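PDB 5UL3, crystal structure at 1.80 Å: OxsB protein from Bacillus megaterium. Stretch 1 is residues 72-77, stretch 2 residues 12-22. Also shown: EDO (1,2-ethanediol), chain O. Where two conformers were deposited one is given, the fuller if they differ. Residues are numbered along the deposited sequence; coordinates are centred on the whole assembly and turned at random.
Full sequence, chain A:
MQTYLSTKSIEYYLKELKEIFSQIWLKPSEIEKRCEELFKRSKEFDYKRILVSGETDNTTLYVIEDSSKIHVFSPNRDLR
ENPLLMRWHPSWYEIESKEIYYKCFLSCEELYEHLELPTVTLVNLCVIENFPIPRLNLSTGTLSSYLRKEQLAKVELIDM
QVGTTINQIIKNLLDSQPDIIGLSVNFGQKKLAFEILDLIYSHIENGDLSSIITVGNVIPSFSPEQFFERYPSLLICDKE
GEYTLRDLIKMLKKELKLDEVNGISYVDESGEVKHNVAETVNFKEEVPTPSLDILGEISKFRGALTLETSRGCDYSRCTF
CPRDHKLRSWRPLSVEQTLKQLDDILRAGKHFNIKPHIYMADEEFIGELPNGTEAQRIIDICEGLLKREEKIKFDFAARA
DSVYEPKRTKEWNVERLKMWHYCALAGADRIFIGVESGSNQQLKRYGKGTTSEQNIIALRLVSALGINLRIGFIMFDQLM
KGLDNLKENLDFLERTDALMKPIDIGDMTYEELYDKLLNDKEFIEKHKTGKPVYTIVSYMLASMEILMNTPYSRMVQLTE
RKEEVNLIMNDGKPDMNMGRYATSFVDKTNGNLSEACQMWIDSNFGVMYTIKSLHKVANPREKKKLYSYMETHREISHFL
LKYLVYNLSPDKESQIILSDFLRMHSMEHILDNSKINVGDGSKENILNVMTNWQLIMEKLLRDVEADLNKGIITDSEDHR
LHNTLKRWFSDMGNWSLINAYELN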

ATOM      1  N   VAL A  72      -8.408 -34.281  18.952  1.00 33.89           N
ATOM      2  CA  VAL A  72      -7.911 -32.944  18.641  1.00 31.71           C
ATOM      3  C   VAL A  72      -6.399 -32.939  18.822  1.00 26.39           C
ATOM      4  O   VAL A  72      -5.901 -33.256  19.911  1.00 31.09           O
ATOM      5  CB  VAL A  72      -8.567 -31.865  19.521  1.00 28.68           C
ATOM      6  CG1 VAL A  72      -8.206 -30.460  19.000  1.00 26.62           C
ATOM      7  CG2 VAL A  72     -10.084 -32.049  19.560  1.00 25.95           C
ATOM      8  N   PHE A  73      -5.677 -32.542  17.769  1.00 28.19           N
ATOM      9  CA  PHE A  73      -4.218 -32.457  17.755  1.00 31.54           C
ATOM     10  C   PHE A  73      -3.789 -31.008  17.573  1.00 25.25           C
ATOM     11  O   PHE A  73      -4.218 -30.354  16.615  1.00 30.62           O
ATOM     12  CB  PHE A  73      -3.629 -33.278  16.604  1.00 31.15           C
ATOM     13  CG  PHE A  73      -3.901 -34.759  16.702  1.00 35.67           C
ATOM     14  CD1 PHE A  73      -5.039 -35.311  16.131  1.00 37.19           C
ATOM     15  CD2 PHE A  73      -2.999 -35.602  17.341  1.00 42.90           C
ATOM     16  CE1 PHE A  73      -5.285 -36.686  16.217  1.00 42.78           C
ATOM     17  CE2 PHE A  73      -3.240 -36.969  17.432  1.00 43.32           C
ATOM     18  CZ  PHE A  73      -4.379 -37.505  16.869  1.00 34.87           C
ATOM     19  N   SER A  74      -2.917 -30.526  18.453  1.00 26.97           N
ATOM     20  CA  SER A  74      -2.426 -29.147  18.400  1.00 35.73           C
ATOM     21  C   SER A  74      -0.919 -29.162  18.611  1.00 26.49           C
ATOM     22  O   SER A  74      -0.427 -28.867  19.705  1.00 29.76           O
ATOM     23  CB  SER A  74      -3.138 -28.273  19.434  1.00 27.95           C
ATOM     24  OG  SER A  74      -2.687 -26.934  19.368  1.00 30.35           O
ATOM     25  N   PRO A  75      -0.152 -29.482  17.566  1.00 31.51           N
ATOM     26  CA  PRO A  75       1.288 -29.719  17.753  1.00 31.57           C
ATOM     27  C   PRO A  75       2.081 -28.478  18.094  1.00 38.32           C
ATOM     28  O   PRO A  75       3.184 -28.606  18.642  1.00 35.05           O
ATOM     29  CB  PRO A  75       1.732 -30.302  16.410  1.00 29.71           C
ATOM     30  CG  PRO A  75       0.698 -29.915  15.439  1.00 34.47           C
ATOM     31  CD  PRO A  75      -0.598 -29.732  16.193  1.00 29.68           C
ATOM     32  N   ASN A  76       1.569 -27.287  17.789  1.00 30.03           N
ATOM     33  CA  ASN A  76       2.314 -26.042  17.951  1.00 32.20           C
ATOM     34  C   ASN A  76       1.854 -25.201  19.125  1.00 35.38           C
ATOM     35  O   ASN A  76       2.483 -24.179  19.413  1.00 30.57           O
ATOM     36  CB  ASN A  76       2.222 -25.203  16.664  1.00 28.16           C
ATOM     37  CG  ASN A  76       2.762 -25.941  15.466  1.00 42.02           C
ATOM     38  OD1 ASN A  76       3.544 -26.874  15.618  1.00 40.00           O
ATOM     39  ND2 ASN A  76       2.349 -25.532  14.262  1.00 36.27           N
ATOM     40  N   ARG A  77       0.781 -25.586  19.811  1.00 33.56           N
ATOM     41  CA  ARG A  77       0.299 -24.744  20.888  1.00 27.04           C
ATOM     42  C   ARG A  77      -0.515 -25.569  21.875  1.00 29.30           C
ATOM     43  O   ARG A  77      -1.224 -26.497  21.483  1.00 29.61           O
ATOM     44  CB  ARG A  77      -0.547 -23.576  20.354  1.00 30.43           C
ATOM     45  CG  ARG A  77      -0.823 -22.520  21.420  1.00 34.23           C
ATOM     46  CD  ARG A  77      -1.402 -21.231  20.863  1.00 37.91           C
ATOM     47  NE  ARG A  77      -2.819 -21.360  20.541  1.00 35.78           N
ATOM     48  CZ  ARG A  77      -3.604 -20.330  20.231  1.00 41.75           C
ATOM     49  NH1 ARG A  77      -4.884 -20.525  19.951  1.00 34.61           N
ATOM     50  NH2 ARG A  77      -3.107 -19.104  20.194  1.00 45.98           N
TER
HETATM   51  C1  EDO O 814       4.131 -31.014  20.538  1.00 38.94           C
HETATM   52  O1  EDO O 814       3.860 -31.335  19.166  1.00 40.86           O
HETATM   53  C2  EDO O 814       5.419 -30.196  20.551  1.00 53.20           C
HETATM   54  O2  EDO O 814       5.711 -29.743  21.877  1.00 63.32           O
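Stretch 2 (12-22) YYLKELKEIFS

A single lysine supplies both direct hydrogen bonds of this contact: Lys18 NZ donates to Pro75 O at 3.1 Å and to Asn76 OD1 at 2.9 Å. Its CA-to-CB bond points sideways, and the chain (t, t, t, p) brings the ammonium back to stretch 1. Pro75 O is shared, for O1 of the ethanediol also donates to it at 2.9 Å.

Stretch 2 is already helical at Tyr12, with i to i+4 backbone bonds such as Lys18 N to Leu14 O, 2.7 Å. Stretch 1 leaves a strand after Phe73 and enters a type I turn from Ser74 to Arg77. The two run broadly in the same sense: Phe73 meets Tyr13, Leu14 and Leu17, whereas Asn76 meets Lys18 and Phe21. The backbones come nearest at Pro75 and Leu14, whose CA atoms are 5.4 Å apart.

Pro75 points toward the helix and packs along it, its CG 4.0 Å from Leu17 CB and 3.6 Å from Phe21 CD2, its CB 4.1 Å from Leu14 CD2. The CA-to-CB bond of Phe73 points toward the helix, with Phe73 CB 3.5 Å from Leu17 CD1; with chi1 in m, Phe73 CE2 lies 3.9 Å from Tyr13 CB. Leu14 CD2 lies at the ring edge, near the ring plane, 3.9 Å from Phe73 CD2. One water extends the polar side, donating to Lys18 O (2.7 Å) and accepting from Asn76 ND2 (3.0 Å).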

ATOM      1  N   TYR A  12       3.910 -39.927  17.424  1.00 47.42           N
ATOM      2  CA  TYR A  12       4.189 -39.978  15.996  1.00 57.11           C
ATOM      3  C   TYR A  12       3.263 -39.054  15.214  1.00 53.20           C
ATOM      4  O   TYR A  12       3.694 -38.386  14.267  1.00 45.05           O
ATOM      5  CB  TYR A  12       4.055 -41.415  15.509  1.00 41.26           C
ATOM      6  CG  TYR A  12       4.139 -41.586  14.020  1.00 39.05           C
ATOM      7  CD1 TYR A  12       5.364 -41.668  13.380  1.00 45.53           C
ATOM      8  CD2 TYR A  12       2.990 -41.690  13.253  1.00 40.20           C
ATOM      9  CE1 TYR A  12       5.442 -41.836  12.009  1.00 50.37           C
ATOM     10  CE2 TYR A  12       3.056 -41.860  11.889  1.00 53.15           C
ATOM     11  CZ  TYR A  12       4.281 -41.930  11.270  1.00 50.28           C
ATOM     12  OH  TYR A  12       4.331 -42.096   9.904  1.00 66.51           O
ATOM     13  N   TYR A  13       1.983 -39.015  15.586  1.00 49.84           N
ATOM     14  CA  TYR A  13       1.030 -38.195  14.849  1.00 51.56           C
ATOM     15  C   TYR A  13       1.320 -36.708  15.036  1.00 41.27           C
ATOM     16  O   TYR A  13       1.266 -35.938  14.073  1.00 40.29           O
ATOM     17  CB  TYR A  13      -0.397 -38.535  15.280  1.00 51.79           C
ATOM     18  CG  TYR A  13      -0.966 -39.779  14.626  1.00 50.78           C
ATOM     19  CD1 TYR A  13      -0.763 -40.035  13.274  1.00 57.05           C
ATOM     20  CD2 TYR A  13      -1.711 -40.695  15.360  1.00 59.46           C
ATOM     21  CE1 TYR A  13      -1.286 -41.175  12.673  1.00 59.43           C
ATOM     22  CE2 TYR A  13      -2.233 -41.836  14.773  1.00 56.07           C
ATOM     23  CZ  TYR A  13      -2.021 -42.073  13.432  1.00 61.94           C
ATOM     24  OH  TYR A  13      -2.549 -43.206  12.852  1.00 64.75           O
ATOM     25  N   LEU A  14       1.656 -36.295  16.257  1.00 37.34           N
ATOM     26  CA  LEU A  14       1.970 -34.893  16.507  1.00 43.86           C
ATOM     27  C   LEU A  14       3.245 -34.474  15.782  1.00 51.77           C
ATOM     28  O   LEU A  14       3.296 -33.397  15.173  1.00 39.40           O
ATOM     29  CB  LEU A  14       2.104 -34.649  18.008  1.00 36.13           C
ATOM     30  CG  LEU A  14       0.827 -34.617  18.863  1.00 39.22           C
ATOM     31  CD1 LEU A  14       1.183 -34.592  20.333  1.00 35.12           C
ATOM     32  CD2 LEU A  14      -0.032 -33.397  18.503  1.00 36.67           C
ATOM     33  N   LYS A  15       4.281 -35.313  15.838  1.00 41.97           N
ATOM     34  CA  LYS A  15       5.539 -35.000  15.164  1.00 41.21           C
ATOM     35  C   LYS A  15       5.332 -34.848  13.666  1.00 39.84           C
ATOM     36  O   LYS A  15       5.825 -33.895  13.053  1.00 42.71           O
ATOM     37  CB  LYS A  15       6.572 -36.092  15.458  1.00 47.85           C
ATOM     38  CG  LYS A  15       7.741 -36.127  14.482  1.00 49.58           C
ATOM     39  CD  LYS A  15       8.563 -37.402  14.651  1.00 58.36           C
ATOM     40  CE  LYS A  15       9.683 -37.473  13.625  1.00 70.16           C
ATOM     41  NZ  LYS A  15       9.148 -37.490  12.232  1.00 64.31           N
ATOM     42  N   GLU A  16       4.604 -35.787  13.055  1.00 39.74           N
ATOM     43  CA  GLU A  16       4.337 -35.696  11.626  1.00 40.05           C
ATOM     44  C   GLU A  16       3.450 -34.498  11.306  1.00 38.55           C
ATOM     45  O   GLU A  16       3.593 -33.877  10.246  1.00 35.48           O
ATOM     46  CB  GLU A  16       3.685 -36.980  11.122  1.00 48.30           C
ATOM     47  CG  GLU A  16       4.600 -38.199  11.127  1.00 50.38           C
ATOM     48  CD  GLU A  16       5.823 -38.011  10.258  1.00 40.79           C
ATOM     49  OE1 GLU A  16       6.927 -37.851  10.815  1.00 49.97           O
ATOM     50  OE2 GLU A  16       5.673 -38.001   9.019  1.00 56.33           O
ATOM     51  N   LEU A  17       2.502 -34.187  12.192  1.00 38.55           N
ATOM     52  CA  LEU A  17       1.627 -33.042  11.965  1.00 38.84           C
ATOM     53  C   LEU A  17       2.403 -31.740  12.076  1.00 33.17           C
ATOM     54  O   LEU A  17       2.170 -30.803  11.301  1.00 35.85           O
ATOM     55  CB  LEU A  17       0.463 -33.060  12.958  1.00 31.10           C
ATOM     56  CG  LEU A  17      -0.659 -34.051  12.641  1.00 35.25           C
ATOM     57  CD1 LEU A  17      -1.687 -34.087  13.763  1.00 40.43           C
ATOM     58  CD2 LEU A  17      -1.319 -33.737  11.319  1.00 31.61           C
ATOM     59  N   LYS A  18       3.325 -31.664  13.038  1.00 33.43           N
ATOM     60  CA  LYS A  18       4.171 -30.482  13.167  1.00 35.92           C
ATOM     61  C   LYS A  18       4.961 -30.230  11.887  1.00 38.66           C
ATOM     62  O   LYS A  18       5.177 -29.073  11.497  1.00 37.22           O
ATOM     63  CB  LYS A  18       5.096 -30.654  14.372  1.00 34.08           C
ATOM     64  CG  LYS A  18       5.901 -29.441  14.777  1.00 38.37           C
ATOM     65  CD  LYS A  18       6.539 -29.717  16.133  1.00 52.91           C
ATOM     66  CE  LYS A  18       6.946 -28.449  16.849  1.00 60.14           C
ATOM     67  NZ  LYS A  18       5.764 -27.650  17.294  1.00 51.10           N
ATOM     68  N   GLU A  19       5.385 -31.298  11.206  0.50 34.99           N
ATOM     69  CA  GLU A  19       6.118 -31.124   9.959  0.50 33.55           C
ATOM     70  C   GLU A  19       5.186 -30.730   8.823  0.50 33.91           C
ATOM     71  O   GLU A  19       5.555 -29.920   7.964  0.50 36.78           O
ATOM     72  CB  GLU A  19       6.884 -32.404   9.606  0.50 37.25           C
ATOM     73  CG  GLU A  19       7.782 -32.276   8.377  0.50 41.07           C
ATOM     74  CD  GLU A  19       8.975 -31.351   8.595  0.50 35.04           C
ATOM     75  OE1 GLU A  19       9.576 -30.912   7.594  0.50 49.15           O
ATOM     76  OE2 GLU A  19       9.317 -31.066   9.760  0.50 38.26           O
ATOM     77  N   ILE A  20       3.975 -31.290   8.797  1.00 28.23           N
ATOM     78  CA  ILE A  20       3.006 -30.904   7.779  1.00 25.76           C
ATOM     79  C   ILE A  20       2.632 -29.438   7.947  1.00 28.52           C
ATOM     80  O   ILE A  20       2.638 -28.655   6.984  1.00 29.82           O
ATOM     81  CB  ILE A  20       1.758 -31.791   7.848  1.00 30.63           C
ATOM     82  CG1 ILE A  20       2.112 -33.239   7.473  1.00 40.44           C
ATOM     83  CG2 ILE A  20       0.705 -31.249   6.893  1.00 30.70           C
ATOM     84  CD1 ILE A  20       1.009 -34.238   7.793  1.00 36.98           C
ATOM     85  N   PHE A  21       2.311 -29.047   9.184  1.00 28.21           N
ATOM     86  CA  PHE A  21       1.817 -27.691   9.435  1.00 32.66           C
ATOM     87  C   PHE A  21       2.899 -26.633   9.252  1.00 36.52           C
ATOM     88  O   PHE A  21       2.574 -25.447   9.096  1.00 31.19           O
ATOM     89  CB  PHE A  21       1.239 -27.599  10.851  1.00 30.09           C
ATOM     90  CG  PHE A  21      -0.030 -28.406  11.063  1.00 22.78           C
ATOM     91  CD1 PHE A  21      -0.721 -28.968   9.998  1.00 29.02           C
ATOM     92  CD2 PHE A  21      -0.543 -28.565  12.353  1.00 28.14           C
ATOM     93  CE1 PHE A  21      -1.898 -29.692  10.208  1.00 30.08           C
ATOM     94  CE2 PHE A  21      -1.710 -29.286  12.570  1.00 27.02           C
ATOM     95  CZ  PHE A  21      -2.387 -29.851  11.496  1.00 29.60           C
ATOM     96  N   SER A  22       4.175 -27.019   9.295  1.00 29.68           N
ATOM     97  CA  SER A  22       5.251 -26.067   9.056  1.00 30.57           C
ATOM     98  C   SER A  22       5.257 -25.551   7.625  1.00 33.93           C
ATOM     99  O   SER A  22       5.906 -24.532   7.352  1.00 35.57           O
ATOM    100  CB  SER A  22       6.608 -26.698   9.375  1.00 39.11           C
ATOM    101  OG  SER A  22       7.001 -27.547   8.307  1.00 35.98           O
TER
HETATM  102  O   HOH W   1       4.561 -26.628  12.501  1.00 37.32           O